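Local coordinates for protein kinase (Staphylococcus aureus subsp. aureus Mu50, PDB 3PY9) that probably binds muropeptides outside the cell through its PASTA domains, as the extracellular region of the membrane serine/threonine kinase PrkC, at residues V235-K240 against G251-T256; E219-P224 against I261-R266; S170-S175 against V203-K208. One frame throughout, in Å; residues are numbered along the deposited sequence.

How the contacts relate
Followed from the N terminus, the chain first makes contact 3, where residues 170-175 meet 203-208 and close a loop within the third PASTA domain by parallel pairing of strands 167-173 and 198-204. Contact 3 is complete before the other two begin. The chain then enters the C-terminal PASTA-like domain, where contact 2 opens at 219-224 and does not close until 261-266; contact 1, joining 235-240 to 251-256, is nested inside that loop. Contacts 1 and 2 belong to two sheets that pack face to face. Contact 3 does not touch the other two, its nearest atoms about 6 Å from those of contact 2, but is joined to the C-terminal domain through Asp243.

Contact 1: residues V235-K240 against G251-T256; sequences VKVYIK and GSFDIT
Val235 and Phe253 form one antiparallel hydrogen-bonded pair and Val237 and Gly251 another, flanking the non-hydrogen-bonded pair of Lys236 and Ser252, with the strand axes 4.7 Å apart at closest approach and their directions differing by 166°. Val235 N meets Phe253 O at 2.8 Å, in a nearly straight bond; the return bond from Phe253 N to Val235 O is longer, 3.2 Å. Gly251 O takes two donors: Val237 N and the CA-H of Lys236, with CA 3.3 Å away. On the face carrying the two valines, the Phe253 ring meets Val235 and Val237 across the pairing and Ile255 of its own strand. Its CG lies in the crowded position between backbone N and carbonyl carbon (chi1 55°). Val235 CB sits over one ring face, 4.0 Å from the centroid, as a CH-pi contact displaced toward the rim, while Val235 CG1 touches CZ of Phe253 at 3.7 Å. Val237 CG2 comes obliquely to Phe253 CE1, at 4.0 Å, and Ile255 CD1 lies at the ring edge, in its plane. From this face Val237 packs on Ile263 and Phe253 on Ile261, both of the facing sheet, and Val235 also rests on Val277 and Val279 of strand 272-279. Apolar side chains from one antiparallel sheet packing against those of a second are the hallmark of a beta sandwich, as in other E-set (immunoglobulin-like) domains.

Contact 2: residues E219-P224 against I261-R266; sequences ESVDVP and IDIPLR
Ser220 OG donates to Asp262 OD1 at 2.6 Å, meeting the carboxylate on its anti side and 22° out of its plane. This polar link bridges a non-hydrogen-bonded pair of two antiparallel strands, which together make one sheet of the beta sandwich in the C-terminal PASTA-like domain. Both residues turn the first atom beyond CB to the side of the backbone N (Ser220 chi1 -83°, Asp262 chi1 -50°), and they lie on the exposed face of the sheet. Hydrogen-bonded pairs stand on either side: Glu219 with Ile263, and Val221 with Ile261. Glu219 O accepts from Ile263 N at 2.6 Å and also receives the CA-H of Asp262, and Glu219 N donates back to Ile263 O. The inner face is mostly apolar. Val221 CG1 is the shared point, touching Ile261 CG2 at 3.9 Å and Ile263 CD1 at 3.8 Å. Tyr275 of strand 272-279, in the facing sheet, packs on Glu219, Val221 and Ile263, so this face is turned toward the facing sheet, with Ile263 and Leu265 buried. Glu219 belongs to the same face but has a divided role: its chain bends at chi2, and OE1 forms a salt bridge with Lys287 NZ. The aliphatic part remains with the hydrophobic layer, where Glu219 CG crosses the side chain of Leu265 and meets CD1 at 3.8 Å.

Contact 3: residues S170-S175 against V203-K208; sequences SKEEYS and VSKGKK
The Tyr174 ring is held between two lysines of 203-208: Lys205 CE lies over the centre of one face and Lys208 CG over the opposite face, offset toward the rim, each 3.8 Å from the ring centroid. At the edge, in the ring plane, Gly206 O approaches Tyr174 CD1 at 3.3 Å. The Lys205 chain leaves with CG between backbone N and carbonyl carbon (chi1 54°) and then runs extended across the face, which brings NZ to an off-centre cation-pi position 4.1 Å from the Tyr174 ring centroid. On the other face Lys208 CG comes nearest to Tyr174 CD2, at 3.5 Å.

Parallel pairing between Glu172 and Val203 and between Glu173 and Ser204 is held by bonds such as Glu173 N to Val203 O, 2.9 Å. Past the end of the strands, Lys205 N still donates to Glu173 O. Ser204 OG accepts from Gly206 N in an ST turn and itself hydrogen-bonds with Ile178 O, and Gly206, in a positive-phi conformation that favours glycine (71°), accepts at O from Ser175 N at 2.9 Å.

These strands belong to the third PASTA domain, but the polar ends of the ring and the two lysines converge on Asp243 of the C-terminal domain: Tyr174 OH hydrogen-bonds with OD1, Lys205 NZ forms a salt bridge with OD1, and Lys208 NZ another with OD2. Two cationic chains flanking the ring and a single carboxylate collecting all three polar ends imply that the chemistry here joins two domains, the acid probably offsetting the crowding of positive charge that Lys242 increases.

Contact 1: residues V235-K240 against G251-T256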
loop_
_atom_site.group_PDB
_atom_site.type_symbol
_atom_site.label_atom_id
_atom_site.label_comp_id
_atom_site.label_asym_id
_atom_site.label_seq_id
_atom_site.Cartn_x
_atom_site.Cartn_y
_atom_site.Cartn_z
ATOM N N VAL A 235 4.494 18.995 -36.708
ATOM C CA VAL A 235 5.871 19.250 -36.346
ATOM C C VAL A 235 5.884 19.742 -34.911
ATOM O O VAL A 235 5.059 20.568 -34.528
ATOM C CB VAL A 235 6.529 20.276 -37.294
ATOM C CG1 VAL A 235 7.995 20.485 -36.952
ATOM C CG2 VAL A 235 6.375 19.816 -38.722
ATOM N N LYS A 236 6.808 19.198 -34.125
ATOM C CA LYS A 236 7.034 19.658 -32.766
ATOM C C LYS A 236 8.518 19.926 -32.591
ATOM O O LYS A 236 9.365 19.053 -32.851
ATOM C CB LYS A 236 6.527 18.631 -31.745
ATOM C CG LYS A 236 5.011 18.544 -31.666
ATOM C CD LYS A 236 4.558 17.563 -30.609
ATOM C CE LYS A 236 3.143 17.077 -30.907
ATOM N NZ LYS A 236 3.155 16.024 -31.980
ATOM N N VAL A 237 8.811 21.151 -32.171
ATOM C CA VAL A 237 10.156 21.636 -31.958
ATOM C C VAL A 237 10.373 21.757 -30.445
ATOM O O VAL A 237 9.602 22.423 -29.733
ATOM C CB VAL A 237 10.366 23.002 -32.650
ATOM C CG1 VAL A 237 11.841 23.401 -32.646
ATOM C CG2 VAL A 237 9.825 22.973 -34.088
ATOM N N TYR A 238 11.405 21.082 -29.957
ATOM C CA TYR A 238 11.754 21.113 -28.534
ATOM C C TYR A 238 13.100 21.789 -28.422
ATOM O O TYR A 238 14.021 21.459 -29.164
ATOM C CB TYR A 238 11.819 19.706 -27.927
ATOM C CG TYR A 238 10.595 18.855 -28.168
ATOM C CD1 TYR A 238 9.618 18.696 -27.185
ATOM C CD2 TYR A 238 10.409 18.200 -29.393
ATOM C CE1 TYR A 238 8.482 17.897 -27.418
ATOM C CE2 TYR A 238 9.288 17.413 -29.637
ATOM C CZ TYR A 238 8.326 17.259 -28.649
ATOM O OH TYR A 238 7.222 16.461 -28.909
ATOM N N ILE A 239 13.193 22.746 -27.505
ATOM C CA ILE A 239 14.397 23.562 -27.328
ATOM C C ILE A 239 14.953 23.389 -25.916
ATOM O O ILE A 239 14.190 23.337 -24.957
ATOM C CB ILE A 239 14.107 25.072 -27.646
ATOM C CG1 ILE A 239 14.244 25.342 -29.133
ATOM C CG2 ILE A 239 15.056 26.006 -26.948
ATOM C CD1 ILE A 239 12.991 25.077 -29.916
ATOM N N LYS A 240 16.275 23.265 -25.809
ATOM C CA LYS A 240 16.987 23.409 -24.527
ATOM C C LYS A 240 17.907 24.616 -24.644
ATOM O O LYS A 240 18.850 24.576 -25.422
ATOM C CB LYS A 240 17.815 22.166 -24.197
ATOM C CG LYS A 240 16.998 20.916 -23.932
ATOM C CD LYS A 240 17.865 19.739 -23.468
ATOM C CE LYS A 240 17.004 18.491 -23.272
ATOM N NZ LYS A 240 17.785 17.219 -23.283
ATOM N N GLY A 251 7.528 24.696 -30.132
ATOM C CA GLY A 251 6.863 24.919 -31.428
ATOM C C GLY A 251 5.940 23.771 -31.780
ATOM O O GLY A 251 6.257 22.615 -31.506
ATOM N N SER A 252 4.791 24.093 -32.379
ATOM C CA SER A 252 3.758 23.107 -32.734
ATOM C C SER A 252 2.924 23.614 -33.911
ATOM O O SER A 252 2.189 24.598 -33.782
ATOM C CB SER A 252 2.854 22.811 -31.534
ATOM O OG SER A 252 1.946 21.742 -31.801
ATOM N N PHE A 253 3.040 22.943 -35.057
ATOM C CA PHE A 253 2.377 23.380 -36.282
ATOM C C PHE A 253 2.289 22.251 -37.295
ATOM O O PHE A 253 3.097 21.320 -37.274
ATOM C CB PHE A 253 3.090 24.592 -36.890
ATOM C CG PHE A 253 4.556 24.382 -37.157
ATOM C CD1 PHE A 253 5.499 24.536 -36.134
ATOM C CD2 PHE A 253 5.001 24.055 -38.431
ATOM C CE1 PHE A 253 6.859 24.349 -36.370
ATOM C CE2 PHE A 253 6.364 23.862 -38.675
ATOM C CZ PHE A 253 7.289 24.009 -37.632
ATOM N N ASP A 254 1.306 22.345 -38.187
ATOM C CA ASP A 254 1.136 21.380 -39.265
ATOM C C ASP A 254 1.902 21.794 -40.507
ATOM O O ASP A 254 2.092 22.989 -40.789
ATOM C CB ASP A 254 -0.340 21.228 -39.624
ATOM C CG ASP A 254 -1.138 20.551 -38.532
ATOM O OD1 ASP A 254 -0.534 19.782 -37.777
ATOM O OD2 ASP A 254 -2.368 20.764 -38.460
ATOM N N ILE A 255 2.297 20.779 -41.260
ATOM C CA ILE A 255 3.121 20.905 -42.444
ATOM C C ILE A 255 2.392 20.110 -43.530
ATOM O O ILE A 255 1.797 19.068 -43.234
ATOM C CB ILE A 255 4.532 20.338 -42.092
ATOM C CG1 ILE A 255 5.341 21.379 -41.314
ATOM C CG2 ILE A 255 5.306 19.845 -43.273
ATOM C CD1 ILE A 255 5.299 22.740 -41.870
ATOM N N THR A 256 2.361 20.640 -44.750
ATOM C CA THR A 256 1.806 19.925 -45.889
ATOM C C THR A 256 2.796 19.943 -47.046
ATOM O O THR A 256 2.532 19.395 -48.102
ATOM C CB THR A 256 0.415 20.485 -46.348
ATOM O OG1 THR A 256 0.497 21.907 -46.526
ATOM C CG2 THR A 256 -0.678 20.172 -45.314
#

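Contact 2: residues E219-P224 against I261-R266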
loop_
_atom_site.group_PDB
_atom_site.type_symbol
_atom_site.label_atom_id
_atom_site.label_comp_id
_atom_site.label_asym_id
_atom_site.label_seq_id
_atom_site.Cartn_x
_atom_site.Cartn_y
_atom_site.Cartn_z
ATOM N N GLU A 219 18.517 29.785 -35.603
ATOM C CA GLU A 219 18.944 28.648 -36.391
ATOM C C GLU A 219 17.843 28.327 -37.387
ATOM O O GLU A 219 16.662 28.368 -37.049
ATOM C CB GLU A 219 19.225 27.450 -35.485
ATOM C CG GLU A 219 20.472 27.610 -34.621
ATOM C CD GLU A 219 21.786 27.398 -35.378
ATOM O OE1 GLU A 219 21.796 26.753 -36.452
ATOM O OE2 GLU A 219 22.829 27.867 -34.880
ATOM N N SER A 220 18.234 28.043 -38.621
ATOM C CA SER A 220 17.290 27.610 -39.640
ATOM C C SER A 220 17.439 26.124 -39.932
ATOM O O SER A 220 18.559 25.617 -40.057
ATOM C CB SER A 220 17.481 28.411 -40.924
ATOM O OG SER A 220 16.801 29.641 -40.829
ATOM N N VAL A 221 16.303 25.439 -40.034
ATOM C CA VAL A 221 16.268 24.035 -40.462
ATOM C C VAL A 221 15.177 23.833 -41.524
ATOM O O VAL A 221 14.052 24.321 -41.364
ATOM C CB VAL A 221 16.091 23.039 -39.241
ATOM C CG1 VAL A 221 14.826 23.333 -38.459
ATOM C CG2 VAL A 221 16.103 21.599 -39.701
ATOM N N ASP A 222 15.529 23.148 -42.611
ATOM C CA ASP A 222 14.561 22.736 -43.616
ATOM C C ASP A 222 13.905 21.422 -43.181
ATOM O O ASP A 222 14.569 20.377 -43.117
ATOM C CB ASP A 222 15.241 22.500 -44.967
ATOM C CG ASP A 222 15.641 23.772 -45.665
ATOM O OD1 ASP A 222 14.878 24.764 -45.622
ATOM O OD2 ASP A 222 16.730 23.762 -46.280
ATOM N N VAL A 223 12.606 21.470 -42.911
ATOM C CA VAL A 223 11.848 20.265 -42.534
ATOM C C VAL A 223 11.147 19.730 -43.769
ATOM O O VAL A 223 10.338 20.434 -44.337
ATOM C CB VAL A 223 10.774 20.587 -41.474
ATOM C CG1 VAL A 223 9.958 19.330 -41.114
ATOM C CG2 VAL A 223 11.413 21.221 -40.247
ATOM N N PRO A 224 11.454 18.484 -44.188
ATOM C CA PRO A 224 10.763 17.857 -45.306
ATOM C C PRO A 224 9.395 17.281 -44.903
ATOM O O PRO A 224 9.205 16.803 -43.769
ATOM C CB PRO A 224 11.714 16.730 -45.687
ATOM C CG PRO A 224 12.305 16.320 -44.407
ATOM C CD PRO A 224 12.497 17.596 -43.641
ATOM N N ILE A 261 12.229 26.363 -41.310
ATOM C CA ILE A 261 11.769 26.775 -39.988
ATOM C C ILE A 261 12.921 27.413 -39.246
ATOM O O ILE A 261 14.049 26.964 -39.352
ATOM C CB ILE A 261 11.131 25.580 -39.215
ATOM C CG1 ILE A 261 9.609 25.727 -39.205
ATOM C CG2 ILE A 261 11.638 25.448 -37.778
ATOM C CD1 ILE A 261 8.950 25.373 -40.524
ATOM N N ASP A 262 12.621 28.482 -38.523
ATOM C CA ASP A 262 13.634 29.213 -37.782
ATOM C C ASP A 262 13.451 28.944 -36.301
ATOM O O ASP A 262 12.332 28.938 -35.797
ATOM C CB ASP A 262 13.549 30.707 -38.094
ATOM C CG ASP A 262 13.516 30.988 -39.582
ATOM O OD1 ASP A 262 14.314 30.405 -40.335
ATOM O OD2 ASP A 262 12.675 31.789 -40.008
ATOM N N ILE A 263 14.555 28.690 -35.612
ATOM C CA ILE A 263 14.482 28.346 -34.200
ATOM C C ILE A 263 15.335 29.296 -33.356
ATOM O O ILE A 263 16.556 29.153 -33.306
ATOM C CB ILE A 263 14.862 26.874 -33.946
ATOM C CG1 ILE A 263 13.916 25.937 -34.705
ATOM C CG2 ILE A 263 14.776 26.571 -32.477
ATOM C CD1 ILE A 263 14.444 24.545 -34.876
ATOM N N PRO A 264 14.693 30.298 -32.722
ATOM C CA PRO A 264 15.438 31.216 -31.859
ATOM C C PRO A 264 15.978 30.517 -30.603
ATOM O O PRO A 264 15.217 29.841 -29.883
ATOM C CB PRO A 264 14.393 32.278 -31.491
ATOM C CG PRO A 264 13.081 31.584 -31.640
ATOM C CD PRO A 264 13.258 30.646 -32.786
ATOM N N LEU A 265 17.283 30.671 -30.366
ATOM C CA LEU A 265 17.943 30.146 -29.161
ATOM C C LEU A 265 18.694 31.246 -28.392
ATOM O O LEU A 265 19.423 32.053 -28.990
ATOM C CB LEU A 265 18.912 29.012 -29.522
ATOM C CG LEU A 265 18.442 27.905 -30.469
ATOM C CD1 LEU A 265 19.628 27.146 -30.994
ATOM C CD2 LEU A 265 17.465 26.964 -29.784
ATOM N N ARG A 266 18.511 31.274 -27.072
ATOM C CA ARG A 266 19.261 32.197 -26.215
ATOM C C ARG A 266 20.112 31.451 -25.176
ATOM O O ARG A 266 19.599 30.698 -24.340
ATOM C CB ARG A 266 18.345 33.254 -25.585
ATOM C CG ARG A 266 17.685 34.180 -26.603
ATOM C CD ARG A 266 17.413 35.581 -26.049
ATOM N NE ARG A 266 17.483 36.607 -27.102
ATOM C CZ ARG A 266 16.963 37.839 -27.033
ATOM N NH1 ARG A 266 16.301 38.252 -25.951
ATOM N NH2 ARG A 266 17.102 38.669 -28.067
#

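Contact 3: residues S170-S175 against V203-K208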
loop_
_atom_site.group_PDB
_atom_site.type_symbol
_atom_site.label_atom_id
_atom_site.label_comp_id
_atom_site.label_asym_id
_atom_site.label_seq_id
_atom_site.Cartn_x
_atom_site.Cartn_y
_atom_site.Cartn_z
ATOM N N SER A 170 9.205 21.419 -7.541
ATOM C CA SER A 170 9.196 22.819 -7.936
ATOM C C SER A 170 9.611 23.009 -9.388
ATOM O O SER A 170 10.485 22.299 -9.889
ATOM C CB SER A 170 10.100 23.647 -7.022
ATOM O OG SER A 170 11.458 23.375 -7.320
ATOM N N LYS A 171 8.937 23.941 -10.056
ATOM C CA LYS A 171 9.420 24.541 -11.294
ATOM C C LYS A 171 9.745 25.985 -10.929
ATOM O O LYS A 171 9.376 26.455 -9.850
ATOM C CB LYS A 171 8.350 24.551 -12.402
ATOM C CG LYS A 171 7.682 23.227 -12.741
ATOM C CD LYS A 171 6.539 23.450 -13.743
ATOM C CE LYS A 171 5.396 22.407 -13.613
ATOM N NZ LYS A 171 5.662 21.026 -14.186
ATOM N N GLU A 172 10.423 26.683 -11.833
ATOM C CA GLU A 172 10.764 28.094 -11.627
ATOM C C GLU A 172 10.134 28.979 -12.691
ATOM O O GLU A 172 9.968 28.557 -13.830
ATOM C CB GLU A 172 12.282 28.285 -11.587
ATOM C CG GLU A 172 12.950 27.606 -10.379
ATOM C CD GLU A 172 14.390 28.053 -10.162
ATOM O OE1 GLU A 172 15.170 28.114 -11.150
ATOM O OE2 GLU A 172 14.743 28.335 -8.989
ATOM N N GLU A 173 9.760 30.191 -12.299
ATOM C CA GLU A 173 9.235 31.191 -13.233
ATOM C C GLU A 173 9.692 32.601 -12.881
ATOM O O GLU A 173 9.991 32.906 -11.718
ATOM C CB GLU A 173 7.711 31.149 -13.289
ATOM C CG GLU A 173 7.140 30.027 -14.138
ATOM C CD GLU A 173 5.642 29.878 -13.978
ATOM O OE1 GLU A 173 5.019 30.704 -13.271
ATOM O OE2 GLU A 173 5.080 28.922 -14.560
ATOM N N TYR A 174 9.743 33.462 -13.893
ATOM C CA TYR A 174 10.062 34.874 -13.682
ATOM C C TYR A 174 8.918 35.598 -12.983
ATOM O O TYR A 174 7.738 35.308 -13.217
ATOM C CB TYR A 174 10.379 35.564 -15.011
ATOM C CG TYR A 174 11.670 35.110 -15.634
ATOM C CD1 TYR A 174 12.887 35.349 -14.998
ATOM C CD2 TYR A 174 11.679 34.437 -16.855
ATOM C CE1 TYR A 174 14.086 34.941 -15.561
ATOM C CE2 TYR A 174 12.871 34.015 -17.425
ATOM C CZ TYR A 174 14.067 34.274 -16.771
ATOM O OH TYR A 174 15.253 33.868 -17.312
ATOM N N SER A 175 9.282 36.540 -12.120
ATOM C CA SER A 175 8.314 37.351 -11.406
ATOM C C SER A 175 8.884 38.728 -11.158
ATOM O O SER A 175 10.073 38.878 -10.865
ATOM C CB SER A 175 7.931 36.716 -10.067
ATOM O OG SER A 175 7.174 37.620 -9.280
ATOM N N VAL A 203 8.185 28.706 -8.065
ATOM C CA VAL A 203 9.200 29.464 -7.341
ATOM C C VAL A 203 9.764 30.595 -8.211
ATOM O O VAL A 203 9.909 30.457 -9.437
ATOM C CB VAL A 203 10.332 28.529 -6.837
ATOM C CG1 VAL A 203 11.379 29.299 -6.040
ATOM C CG2 VAL A 203 9.743 27.388 -5.987
ATOM N N SER A 204 10.049 31.719 -7.563
ATOM C CA SER A 204 10.536 32.900 -8.254
ATOM C C SER A 204 12.043 32.831 -8.502
ATOM O O SER A 204 12.835 32.598 -7.578
ATOM C CB SER A 204 10.173 34.169 -7.459
ATOM O OG SER A 204 10.587 35.345 -8.137
ATOM N N LYS A 205 12.420 33.033 -9.764
ATOM C CA LYS A 205 13.818 33.239 -10.143
ATOM C C LYS A 205 14.082 34.707 -10.548
ATOM O O LYS A 205 14.922 34.993 -11.420
ATOM C CB LYS A 205 14.231 32.264 -11.251
ATOM C CG LYS A 205 13.345 32.282 -12.460
ATOM C CD LYS A 205 14.021 31.592 -13.617
ATOM C CE LYS A 205 13.027 31.244 -14.709
ATOM N NZ LYS A 205 13.760 30.728 -15.893
ATOM N N GLY A 206 13.365 35.624 -9.889
ATOM C CA GLY A 206 13.461 37.063 -10.169
ATOM C C GLY A 206 12.864 37.540 -11.492
ATOM O O GLY A 206 12.130 36.812 -12.166
ATOM N N LYS A 207 13.204 38.778 -11.859
ATOM C CA LYS A 207 12.698 39.431 -13.073
ATOM C C LYS A 207 13.463 39.015 -14.338
ATOM O O LYS A 207 14.678 38.828 -14.292
ATOM C CB LYS A 207 12.735 40.957 -12.902
ATOM C CG LYS A 207 11.998 41.476 -11.658
ATOM C CD LYS A 207 12.961 41.724 -10.499
ATOM C CE LYS A 207 13.322 43.194 -10.374
ATOM N NZ LYS A 207 12.389 43.940 -9.469
ATOM N N LYS A 208 12.744 38.906 -15.462
ATOM C CA LYS A 208 13.274 38.412 -16.756
ATOM C C LYS A 208 14.533 39.141 -17.245
ATOM O O LYS A 208 15.058 38.836 -18.320
ATOM C CB LYS A 208 12.184 38.472 -17.829
ATOM C CG LYS A 208 12.132 37.282 -18.805
ATOM C CD LYS A 208 13.043 37.446 -20.025
ATOM C CE LYS A 208 12.691 36.462 -21.144
ATOM N NZ LYS A 208 13.341 35.126 -20.975
#